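PDB 3A8P: Rho guanine nucleotide exchange factor TIAM2, which activates the GTPase Rac1 as a guanine nucleotide exchange factor, linking extracellular signals such as laminin to the cytoskeleton and neurite growth; this chain is its PHCCEx domain. Local coordinates for residues P83-P86 with K87-H90; S108-D111 with L112-V116; A161-Q164 with L165-V168. All blocks are in the same frame, centred on the assembly; numbering follows the deposited sequence.

Interaction 1 (P83-P86 with K87-H90); sequences PEHP and KKEH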
loop_
_atom_site.group_PDB
_atom_site.type_symbol
_atom_site.label_atom_id
_atom_site.label_comp_id
_atom_site.label_asym_id
_atom_site.label_seq_id
_atom_site.Cartn_x
_atom_site.Cartn_y
_atom_site.Cartn_z
ATOM N N PRO A 83 9.910 -5.109 11.272
ATOM C CA PRO A 83 10.770 -5.651 12.330
ATOM C C PRO A 83 12.272 -5.462 12.073
ATOM O O PRO A 83 13.071 -5.505 13.006
ATOM C CB PRO A 83 10.362 -7.127 12.390
ATOM C CG PRO A 83 9.936 -7.428 10.952
ATOM C CD PRO A 83 9.132 -6.174 10.612
ATOM N N GLU A 84 12.656 -5.236 10.818
ATOM C CA GLU A 84 14.070 -5.054 10.495
ATOM C C GLU A 84 14.609 -3.652 10.772
ATOM O O GLU A 84 15.813 -3.429 10.660
ATOM C CB GLU A 84 14.350 -5.411 9.028
ATOM C CG GLU A 84 13.698 -4.473 8.034
ATOM C CD GLU A 84 12.272 -4.873 7.689
ATOM O OE1 GLU A 84 11.558 -5.397 8.575
ATOM O OE2 GLU A 84 11.863 -4.649 6.527
ATOM N N HIS A 85 13.741 -2.703 11.123
ATOM C CA HIS A 85 14.217 -1.351 11.411
ATOM C C HIS A 85 15.407 -1.503 12.352
ATOM O O HIS A 85 15.297 -2.114 13.404
ATOM C CB HIS A 85 13.120 -0.514 12.066
ATOM C CG HIS A 85 13.419 0.952 12.088
ATOM N ND1 HIS A 85 14.244 1.531 13.029
ATOM C CD2 HIS A 85 13.036 1.951 11.259
ATOM C CE1 HIS A 85 14.355 2.823 12.777
ATOM N NE2 HIS A 85 13.633 3.103 11.709
ATOM N N PRO A 86 16.566 -0.947 11.975
ATOM C CA PRO A 86 17.799 -1.027 12.768
ATOM C C PRO A 86 17.836 -0.414 14.163
ATOM O O PRO A 86 18.487 -0.957 15.059
ATOM C CB PRO A 86 18.835 -0.393 11.845
ATOM C CG PRO A 86 18.042 0.658 11.151
ATOM C CD PRO A 86 16.761 -0.083 10.797
ATOM N N LYS A 87 17.145 0.702 14.360
ATOM C CA LYS A 87 17.182 1.357 15.661
ATOM C C LYS A 87 15.968 1.189 16.562
ATOM O O LYS A 87 16.071 1.361 17.777
ATOM C CB LYS A 87 17.461 2.847 15.466
ATOM C CG LYS A 87 18.731 3.112 14.672
ATOM C CD LYS A 87 19.935 2.434 15.317
ATOM C CE LYS A 87 21.139 2.425 14.381
ATOM N NZ LYS A 87 21.483 3.791 13.906
ATOM N N LYS A 88 14.822 0.846 15.988
ATOM C CA LYS A 88 13.626 0.703 16.798
ATOM C C LYS A 88 12.849 -0.588 16.604
ATOM O O LYS A 88 12.892 -1.217 15.545
ATOM C CB LYS A 88 12.711 1.903 16.565
ATOM C CG LYS A 88 13.325 3.205 17.057
ATOM C CD LYS A 88 12.422 4.400 16.824
ATOM C CE LYS A 88 12.848 5.559 17.718
ATOM N NZ LYS A 88 14.312 5.836 17.607
ATOM N N GLU A 89 12.135 -0.967 17.655
ATOM C CA GLU A 89 11.326 -2.173 17.656
ATOM C C GLU A 89 9.864 -1.755 17.597
ATOM O O GLU A 89 9.530 -0.617 17.917
ATOM C CB GLU A 89 11.566 -2.957 18.947
ATOM C CG GLU A 89 12.965 -2.797 19.518
ATOM C CD GLU A 89 14.023 -3.383 18.621
ATOM O OE1 GLU A 89 13.917 -4.590 18.321
ATOM O OE2 GLU A 89 14.955 -2.649 18.218
ATOM N N HIS A 90 8.999 -2.676 17.186
ATOM C CA HIS A 90 7.564 -2.420 17.108
ATOM C C HIS A 90 7.182 -1.353 16.079
ATOM O O HIS A 90 6.154 -0.677 16.209
ATOM C CB HIS A 90 7.048 -2.038 18.500
ATOM C CG HIS A 90 7.568 -2.928 19.583
ATOM N ND1 HIS A 90 7.941 -2.455 20.823
ATOM C CD2 HIS A 90 7.823 -4.259 19.595
ATOM C CE1 HIS A 90 8.408 -3.455 21.550
ATOM N NE2 HIS A 90 8.348 -4.561 20.828
HETATM O O HOH W 1 12.296 -5.163 15.672
#
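Two successive backbone N-H groups converge on the imidazole of His85: Lys88 N donates to His85 ND1 over 3.1 Å and Lys87 N to the same His85 ND1 over 3.3 Å. Both bonds are bent. Lys88 N comes in at the ring edge, 22° out of its plane, while Lys87 N is tilted further, by 30°. Since ND1 accepts, a proton on this ring would most likely sit on NE2. The side chain reaches these donors because CG lies anti to its own backbone N (chi1 -166°), which sets the ring beside the carbonyl carbon, on the side of the chain that follows. Accepting from the amides two and three residues ahead, the ring nitrogen resembles the side-chain oxygen of an Asx or ST turn. It lies at the bend of the surface loop between strands 78-81 and 91-95, a hairpin connection of the PH domain, whose far end is held where Glu89 O and the backbone of His90 bond to Gln105 and Ala106. Water 1 lies 2.8 Å from Pro83 O and 3.2 Å from Glu89 OE1, placed to bridge the two limbs of the loop, though it has more acceptors in reach than protons to give. Packing is light. Pro86 CD rests 3.6 Å above one face of the His85 ring, displaced toward the rim, and Lys88 CB comes within 3.9 Å of His85 ND1. The Lys87 chain, bent at chi2, folds alongside the carbonyl group of the preceding proline, with Lys87 CD 3.7 Å from Pro86 O, before its amine leads away.

Interaction 2 (S108-D111 with L112-V116); sequences SQTD and LENWV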
loop_
_atom_site.group_PDB
_atom_site.type_symbol
_atom_site.label_atom_id
_atom_site.label_comp_id
_atom_site.label_asym_id
_atom_site.label_seq_id
_atom_site.Cartn_x
_atom_site.Cartn_y
_atom_site.Cartn_z
ATOM N N SER A 108 4.433 -2.159 21.764
ATOM C CA SER A 108 4.785 -3.569 21.919
ATOM C C SER A 108 4.400 -4.307 20.647
ATOM O O SER A 108 3.731 -3.737 19.779
ATOM C CB SER A 108 4.026 -4.181 23.097
ATOM O OG SER A 108 2.637 -4.290 22.806
ATOM N N GLN A 109 4.813 -5.569 20.537
ATOM C CA GLN A 109 4.479 -6.367 19.361
ATOM C C GLN A 109 2.970 -6.558 19.314
ATOM O O GLN A 109 2.363 -6.485 18.250
ATOM C CB GLN A 109 5.180 -7.732 19.415
ATOM C CG GLN A 109 4.753 -8.732 18.324
ATOM C CD GLN A 109 4.929 -8.207 16.895
ATOM O OE1 GLN A 109 5.890 -7.495 16.590
ATOM N NE2 GLN A 109 4.007 -8.583 16.008
ATOM N N THR A 110 2.366 -6.804 20.473
ATOM C CA THR A 110 0.914 -6.992 20.542
ATOM C C THR A 110 0.199 -5.707 20.120
ATOM O O THR A 110 -0.783 -5.745 19.383
ATOM C CB THR A 110 0.452 -7.350 21.969
ATOM O OG1 THR A 110 1.011 -8.613 22.349
ATOM C CG2 THR A 110 -1.070 -7.438 22.026
ATOM N N ASP A 111 0.697 -4.573 20.593
ATOM C CA ASP A 111 0.091 -3.296 20.247
ATOM C C ASP A 111 0.200 -3.075 18.733
ATOM O O ASP A 111 -0.753 -2.619 18.097
ATOM C CB ASP A 111 0.780 -2.171 21.016
ATOM C CG ASP A 111 0.096 -0.831 20.832
ATOM O OD1 ASP A 111 -1.133 -0.747 21.051
ATOM O OD2 ASP A 111 0.793 0.141 20.472
ATOM N N LEU A 112 1.348 -3.422 18.151
ATOM C CA LEU A 112 1.537 -3.271 16.705
ATOM C C LEU A 112 0.503 -4.099 15.946
ATOM O O LEU A 112 -0.125 -3.620 15.000
ATOM C CB LEU A 112 2.957 -3.694 16.297
ATOM C CG LEU A 112 3.318 -3.707 14.803
ATOM C CD1 LEU A 112 4.826 -3.558 14.641
ATOM C CD2 LEU A 112 2.847 -5.010 14.155
ATOM N N GLU A 113 0.312 -5.343 16.373
ATOM C CA GLU A 113 -0.653 -6.214 15.712
ATOM C C GLU A 113 -2.063 -5.670 15.848
ATOM O O GLU A 113 -2.862 -5.772 14.919
ATOM C CB GLU A 113 -0.591 -7.629 16.293
ATOM C CG GLU A 113 0.650 -8.398 15.896
ATOM C CD GLU A 113 0.822 -9.667 16.703
ATOM O OE1 GLU A 113 -0.202 -10.301 17.034
ATOM O OE2 GLU A 113 1.979 -10.032 17.000
ATOM N N ASN A 114 -2.374 -5.097 17.005
ATOM C CA ASN A 114 -3.701 -4.544 17.214
ATOM C C ASN A 114 -3.956 -3.355 16.281
ATOM O O ASN A 114 -5.068 -3.195 15.771
ATOM C CB ASN A 114 -3.892 -4.124 18.678
ATOM C CG ASN A 114 -3.993 -5.315 19.618
ATOM O OD1 ASN A 114 -4.344 -6.413 19.201
ATOM N ND2 ASN A 114 -3.702 -5.095 20.896
ATOM N N TRP A 115 -2.927 -2.531 16.063
ATOM C CA TRP A 115 -3.034 -1.364 15.184
ATOM C C TRP A 115 -3.214 -1.786 13.732
ATOM O O TRP A 115 -4.063 -1.249 13.011
ATOM C CB TRP A 115 -1.783 -0.489 15.290
ATOM C CG TRP A 115 -1.859 0.537 16.386
ATOM C CD1 TRP A 115 -1.171 0.536 17.563
ATOM C CD2 TRP A 115 -2.684 1.712 16.400
ATOM N NE1 TRP A 115 -1.516 1.639 18.314
ATOM C CE2 TRP A 115 -2.442 2.377 17.625
ATOM C CE3 TRP A 115 -3.606 2.264 15.497
ATOM C CZ2 TRP A 115 -3.087 3.573 17.972
ATOM C CZ3 TRP A 115 -4.251 3.457 15.841
ATOM C CH2 TRP A 115 -3.985 4.097 17.071
ATOM N N VAL A 116 -2.401 -2.745 13.303
ATOM C CA VAL A 116 -2.480 -3.243 11.941
ATOM C C VAL A 116 -3.870 -3.819 11.692
ATOM O O VAL A 116 -4.494 -3.525 10.676
ATOM C CB VAL A 116 -1.410 -4.339 11.677
ATOM C CG1 VAL A 116 -1.703 -5.065 10.359
ATOM C CG2 VAL A 116 -0.042 -3.703 11.616
HETATM O O HOH W 2 -0.395 2.492 20.795
HETATM O O HOH W 3 -2.991 -2.484 21.775
#
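The indole of Trp115 meets the carboxylate of Asp111 at its edge: Asp111 OD2 and water 2 both lie in the ring plane, at the edge formed by CD1 and NE1, and the carboxylate plane stands nearly upright to the ring, 81° away. Water 2 joins the pair, donating to Asp111 OD2 at 2.7 Å and accepting from Trp115 NE1 at 2.9 Å. Lys13 adds a cation-pi contact to the indole. A second water links the other oxygen to a neighbouring amide: water 3 donates to Asp111 OD1 at 2.6 Å and accepts from Asn114 ND2 at 2.8 Å. Away from the indole, the Gln109 amide is turned 50° from the Glu113 carboxylate. Gln109 NE2 sends an almost straight bond (172°) of 2.7 Å to the anti lone pair of Glu113 OE2, an oxygen that lies in the plane of the Gln109 amide; the bend at chi2 of Gln109 brings NE2 round to it. These contacts sit on the first turns of helix 109-130, the C-terminal helix of the PH fold, packed against its strands through Leu112 on Ser81 and Trp115 on Leu17. Ser108 is the N-cap, its OG accepting from Asp111 N at 3.0 Å, while Ser108 O opens the run of i to i+4 bonds by taking Leu112 N. Asp111 has further partners in Thr107 N, through OD2, and Lys13, through OD1 as a salt bridge. Replacing Asp111 by an alanine removes the carboxylate and is likely to leave Lys13 without this anionic mate, and Thr107 N and the two waters without this acceptor. On the outer side, the Thr110 and Asn114 side chains lie side by side, with Thr110 CG2 3.7 Å from Asn114 ND2.

Interaction 3 (A161-Q164 with L165-V168); sequences AELQ and LSVV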
loop_
_atom_site.group_PDB
_atom_site.type_symbol
_atom_site.label_atom_id
_atom_site.label_comp_id
_atom_site.label_asym_id
_atom_site.label_seq_id
_atom_site.Cartn_x
_atom_site.Cartn_y
_atom_site.Cartn_z
ATOM N N ALA A 161 1.730 -9.322 -27.174
ATOM C CA ALA A 161 2.274 -8.061 -27.663
ATOM C C ALA A 161 3.775 -8.200 -27.904
ATOM O O ALA A 161 4.286 -7.752 -28.926
ATOM C CB ALA A 161 2.000 -6.937 -26.661
ATOM N N GLU A 162 4.472 -8.822 -26.956
ATOM C CA GLU A 162 5.910 -9.032 -27.080
ATOM C C GLU A 162 6.222 -9.887 -28.315
ATOM O O GLU A 162 7.156 -9.593 -29.061
ATOM C CB GLU A 162 6.443 -9.692 -25.806
ATOM C CG GLU A 162 6.274 -8.810 -24.579
ATOM C CD GLU A 162 6.629 -9.511 -23.282
ATOM O OE1 GLU A 162 6.353 -10.721 -23.163
ATOM O OE2 GLU A 162 7.165 -8.851 -22.367
ATOM N N LEU A 163 5.430 -10.933 -28.540
ATOM C CA LEU A 163 5.637 -11.788 -29.708
ATOM C C LEU A 163 5.476 -10.953 -30.979
ATOM O O LEU A 163 6.250 -11.102 -31.922
ATOM C CB LEU A 163 4.639 -12.956 -29.721
ATOM C CG LEU A 163 4.799 -13.992 -30.847
ATOM C CD1 LEU A 163 6.155 -14.699 -30.722
ATOM C CD2 LEU A 163 3.674 -15.020 -30.775
ATOM N N GLN A 164 4.475 -10.073 -31.006
ATOM C CA GLN A 164 4.265 -9.219 -32.176
ATOM C C GLN A 164 5.440 -8.244 -32.359
ATOM O O GLN A 164 5.847 -7.955 -33.483
ATOM C CB GLN A 164 2.962 -8.419 -32.045
ATOM C CG GLN A 164 1.725 -9.249 -31.768
ATOM C CD GLN A 164 1.607 -10.461 -32.673
ATOM O OE1 GLN A 164 1.552 -10.342 -33.900
ATOM N NE2 GLN A 164 1.570 -11.641 -32.063
ATOM N N LEU A 165 5.979 -7.738 -31.253
ATOM C CA LEU A 165 7.102 -6.797 -31.311
ATOM C C LEU A 165 8.379 -7.434 -31.861
ATOM O O LEU A 165 9.203 -6.758 -32.480
ATOM C CB LEU A 165 7.401 -6.226 -29.915
ATOM C CG LEU A 165 8.694 -5.409 -29.767
ATOM C CD1 LEU A 165 8.562 -4.074 -30.506
ATOM C CD2 LEU A 165 8.986 -5.176 -28.291
ATOM N N SER A 166 8.536 -8.735 -31.637
ATOM C CA SER A 166 9.731 -9.446 -32.072
ATOM C C SER A 166 10.075 -9.371 -33.560
ATOM O O SER A 166 11.227 -9.579 -33.922
ATOM C CB SER A 166 9.655 -10.914 -31.646
ATOM O OG SER A 166 8.709 -11.630 -32.422
ATOM N N VAL A 167 9.104 -9.082 -34.422
ATOM C CA VAL A 167 9.387 -9.000 -35.858
ATOM C C VAL A 167 9.375 -7.570 -36.387
ATOM O O VAL A 167 9.597 -7.341 -37.577
ATOM C CB VAL A 167 8.367 -9.808 -36.697
ATOM C CG1 VAL A 167 8.342 -11.269 -36.246
ATOM C CG2 VAL A 167 6.992 -9.174 -36.577
ATOM N N VAL A 168 9.110 -6.615 -35.503
ATOM C CA VAL A 168 9.062 -5.207 -35.881
ATOM C C VAL A 168 10.438 -4.546 -35.870
ATOM O O VAL A 168 11.162 -4.597 -34.872
ATOM C CB VAL A 168 8.126 -4.424 -34.941
ATOM C CG1 VAL A 168 8.185 -2.937 -35.258
ATOM C CG2 VAL A 168 6.706 -4.937 -35.091
#
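Regular i to i+4 bonding, Leu165 N to Ala161 O at 2.9 Å and Ser166 N to Glu162 O at 3.0 Å, passes directly into a type I beta turn from Leu165 to Val168, closed by Val168 N on Leu165 O. This is the C-terminal part of helix 136-165 and the start of the short loop leading to helix 171-206, the hairpin of long helices in the CC-Ex part of the domain; a coiled coil is predicted for most of the second helix. Ser166 carries the side-chain contact. Its hydroxyl donates to Leu163 O across only 2.6 Å (OG to O), approaching with a C=O...OG angle of 141° and tilted 21° from the carbonyl plane. The torsion that sets this up places OG between its own backbone N and carbonyl carbon (chi1 72°), folding it back toward the preceding turn. The same carbonyl oxygen also takes a weak bond from Ser166 N, at 3.3 Å to Leu163 O. Val167 N, four residues on, lies 4.3 Å from Leu163 O, too far for the helical bond, and the Ser166 hydroxyl gives that carbonyl a donor instead. The Leu165 side chain packs on Arg174 and Ile181 of the partner helix, where Val168 meets Ile177. Arg174 also bonds Val168 O through NE, tying the turn to helix 171-206. Farther back, Glu162 forms a salt bridge with Lys158 on its own helix. Two valine methyls gather at the Gln164 carbonyl: Val167 CG2 and Val168 CG2 each stand 3.5 Å from Gln164 O.

From the N terminus, the three contacts come in series; none nests within or crosses another. Interaction 1 turns the loop between strands 78-81 and 91-95, and after strand 101-105 interaction 2 starts helix 109-130. These two meet within the PH domain, their centres about 14 Å apart: the His90 ring packs against Ser108 and Gln109, and the backbone carbonyl carbon of His90 against Leu112 CD1, so the hairpin's return limb abuts the helix start. Interaction 3 follows in the next helix, 136-165, and turns the chain into helix 171-206. It belongs to the CC-Ex part, with its nearest atoms about 30 Å from interaction 1 and about 34 Å from interaction 2.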